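Local coordinates for SusD superfamily protein (PDB 3JQ0) that probably binds glycans or other nutrients at the cell surface, as an outer-membrane member of the SusD family, at residues 193-198 / 452-457. Numbering follows the deposited sequence. Where two conformers were deposited one is given.
Sequences YLWSGR and IRLLGW. With SO4 (sulfate ion), chain G.
R198 grips the backbone carbonyl of L455 side-on with two nitrogens. R198 NH2 donates a hydrogen bond to L455 O at 3.0 Å, in the carbonyl plane and on a lone pair. R198 NE donates a second to L455 O at 3.2 Å, tilted 34° from that plane. L455 O itself sits in the guanidinium plane, and the two bonds to this one oxygen hold the group's rotation. R198 CG, anti to the backbone N (chi1 180°), is set 3.1 Å from L454 O. The bend at chi2 places CD, from which the guanidinium reaches L455. L455 CD2 lies over one guanidinium face, toward its rim. An alanine at R198 would probably leave L455 O without either of these donors and open a gap beside L455 CD2.

L454 reaches the other helix with CD1, which lies 3.6 Å from W195 CA. The same methyl touches L194 CB and R198 CB. The L454 and W195 side chains lie alongside and run in opposite senses. The W195 ring also packs on the backbone of L454, with W195 CZ3 3.7 Å from L454 CA. W195 CH2 lies over one face of the R453 guanidinium, 3.8 Å from R453 CZ. The two planes are 86° apart, so this is ring edge on guanidinium face, not a stack. R453 NH2 is hydrogen-bonded to R120 O in helix 97-122.

G456 ends helix 448-455 with positive phi. W457 N then donates to sulfate O1 at 2.9 Å. The sulfate, probably from the crystallisation liquor, is also hydrogen-bonded to Q199 NE2. The arrangement is helix-to-helix packing in a SusD-family protein of the TPR clan, joining the C-terminal ends of helices 182-199 and 448-455 through a carbonyl, L455 O, that accepts two hydrogen bonds from R198.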
loop_
_atom_site.group_PDB
_atom_site.type_symbol
_atom_site.label_atom_id
_atom_site.label_comp_id
_atom_site.label_asym_id
_atom_site.label_seq_id
_atom_site.Cartn_x
_atom_site.Cartn_y
_atom_site.Cartn_z
ATOM N N TYR A 193 -3.657 2.962 16.127
ATOM C CA TYR A 193 -3.128 3.470 17.379
ATOM C C TYR A 193 -1.785 4.170 17.171
ATOM O O TYR A 193 -1.476 5.104 17.931
ATOM C CB TYR A 193 -3.127 2.382 18.464
ATOM C CG TYR A 193 -4.479 2.132 19.026
ATOM C CD1 TYR A 193 -5.399 1.278 18.429
ATOM C CD2 TYR A 193 -4.870 2.738 20.222
ATOM C CE1 TYR A 193 -6.649 1.078 18.972
ATOM C CE2 TYR A 193 -6.118 2.526 20.776
ATOM C CZ TYR A 193 -7.017 1.693 20.139
ATOM O OH TYR A 193 -8.272 1.464 20.679
ATOM N N LEU A 194 -0.970 3.782 16.181
ATOM C CA LEU A 194 0.165 4.637 15.844
ATOM C C LEU A 194 -0.292 6.027 15.420
ATOM O O LEU A 194 0.275 7.046 15.852
ATOM C CB LEU A 194 1.011 4.020 14.712
ATOM C CG LEU A 194 1.965 2.899 15.043
ATOM C CD1 LEU A 194 2.686 2.437 13.764
ATOM C CD2 LEU A 194 2.995 3.332 16.091
ATOM N N TRP A 195 -1.333 6.086 14.591
ATOM C CA TRP A 195 -1.818 7.332 14.069
ATOM C C TRP A 195 -2.389 8.199 15.203
ATOM O O TRP A 195 -2.055 9.381 15.361
ATOM C CB TRP A 195 -2.905 7.116 13.015
ATOM C CG TRP A 195 -3.345 8.374 12.353
ATOM C CD1 TRP A 195 -4.304 9.234 12.792
ATOM C CD2 TRP A 195 -2.801 8.961 11.170
ATOM N NE1 TRP A 195 -4.390 10.311 11.958
ATOM C CE2 TRP A 195 -3.488 10.157 10.946
ATOM C CE3 TRP A 195 -1.803 8.571 10.263
ATOM C CZ2 TRP A 195 -3.214 10.993 9.858
ATOM C CZ3 TRP A 195 -1.522 9.398 9.212
ATOM C CH2 TRP A 195 -2.249 10.583 9.002
ATOM N N SER A 196 -3.228 7.616 16.054
ATOM C CA SER A 196 -3.716 8.463 17.150
ATOM C C SER A 196 -2.595 8.839 18.104
ATOM O O SER A 196 -2.576 9.968 18.595
ATOM C CB SER A 196 -4.864 7.849 17.907
ATOM O OG SER A 196 -4.515 6.646 18.556
ATOM N N GLY A 197 -1.624 7.948 18.323
ATOM C CA GLY A 197 -0.514 8.255 19.214
ATOM C C GLY A 197 0.324 9.444 18.714
ATOM O O GLY A 197 0.714 10.303 19.500
ATOM N N ARG A 198 0.621 9.462 17.408
ATOM C CA ARG A 198 1.548 10.420 16.832
ATOM C C ARG A 198 0.870 11.642 16.245
ATOM O O ARG A 198 1.436 12.745 16.336
ATOM C CB ARG A 198 2.401 9.691 15.795
ATOM C CG ARG A 198 3.447 10.528 15.068
ATOM C CD ARG A 198 4.592 10.951 15.994
ATOM N NE ARG A 198 5.586 11.640 15.181
ATOM C CZ ARG A 198 6.877 11.734 15.447
ATOM N NH1 ARG A 198 7.381 11.197 16.547
ATOM N NH2 ARG A 198 7.647 12.316 14.573
ATOM N N ILE A 452 5.020 9.026 5.712
ATOM C CA ILE A 452 5.502 10.352 6.035
ATOM C C ILE A 452 4.428 11.169 6.729
ATOM O O ILE A 452 4.693 11.938 7.651
ATOM C CB ILE A 452 6.196 11.035 4.832
ATOM C CG1 ILE A 452 5.231 11.379 3.700
ATOM C CG2 ILE A 452 7.372 10.175 4.370
ATOM C CD1 ILE A 452 5.901 12.002 2.475
ATOM N N ARG A 453 3.170 11.004 6.304
ATOM C CA ARG A 453 2.054 11.654 6.970
ATOM C C ARG A 453 1.956 11.239 8.440
ATOM O O ARG A 453 1.729 12.095 9.315
ATOM C CB ARG A 453 0.747 11.306 6.271
ATOM C CG ARG A 453 0.504 12.131 5.005
ATOM C CD ARG A 453 -0.142 13.463 5.322
ATOM N NE ARG A 453 -1.568 13.283 5.666
ATOM C CZ ARG A 453 -2.178 13.685 6.763
ATOM N NH1 ARG A 453 -1.511 14.285 7.748
ATOM N NH2 ARG A 453 -3.475 13.461 6.883
ATOM N N LEU A 454 2.138 9.957 8.732
ATOM C CA LEU A 454 2.100 9.487 10.134
ATOM C C LEU A 454 3.100 10.249 10.985
ATOM O O LEU A 454 2.758 10.744 12.068
ATOM C CB LEU A 454 2.382 8.018 10.195
ATOM C CG LEU A 454 2.621 7.457 11.590
ATOM C CD1 LEU A 454 1.373 7.571 12.528
ATOM C CD2 LEU A 454 3.046 6.005 11.473
ATOM N N LEU A 455 4.329 10.369 10.511
ATOM C CA LEU A 455 5.375 10.991 11.310
ATOM C C LEU A 455 5.302 12.478 11.398
ATOM O O LEU A 455 5.840 13.066 12.355
ATOM C CB LEU A 455 6.767 10.490 10.894
ATOM C CG LEU A 455 7.040 9.021 11.245
ATOM C CD1 LEU A 455 8.467 8.607 10.778
ATOM C CD2 LEU A 455 6.828 8.691 12.722
ATOM N N GLY A 456 4.630 13.132 10.446
ATOM C CA GLY A 456 4.255 14.509 10.581
ATOM C C GLY A 456 4.885 15.447 9.557
ATOM O O GLY A 456 5.672 15.018 8.701
ATOM N N TRP A 457 4.575 16.731 9.707
ATOM C CA TRP A 457 4.934 17.730 8.702
ATOM C C TRP A 457 6.438 17.727 8.400
ATOM O O TRP A 457 6.828 17.850 7.239
ATOM C CB TRP A 457 4.505 19.129 9.133
ATOM C CG TRP A 457 5.074 20.228 8.281
ATOM C CD1 TRP A 457 5.971 21.196 8.664
ATOM C CD2 TRP A 457 4.870 20.437 6.872
ATOM N NE1 TRP A 457 6.296 21.998 7.601
ATOM C CE2 TRP A 457 5.617 21.576 6.487
ATOM C CE3 TRP A 457 4.121 19.778 5.881
ATOM C CZ2 TRP A 457 5.670 22.041 5.190
ATOM C CZ3 TRP A 457 4.173 20.248 4.598
ATOM C CH2 TRP A 457 4.944 21.364 4.258
HETATM S S SO4 G . 2.793 17.247 12.991
HETATM O O1 SO4 G . 2.572 17.606 11.559
HETATM O O2 SO4 G . 2.581 18.360 13.890
HETATM O O3 SO4 G . 1.911 16.166 13.253
HETATM O O4 SO4 G . 4.120 16.662 13.171
#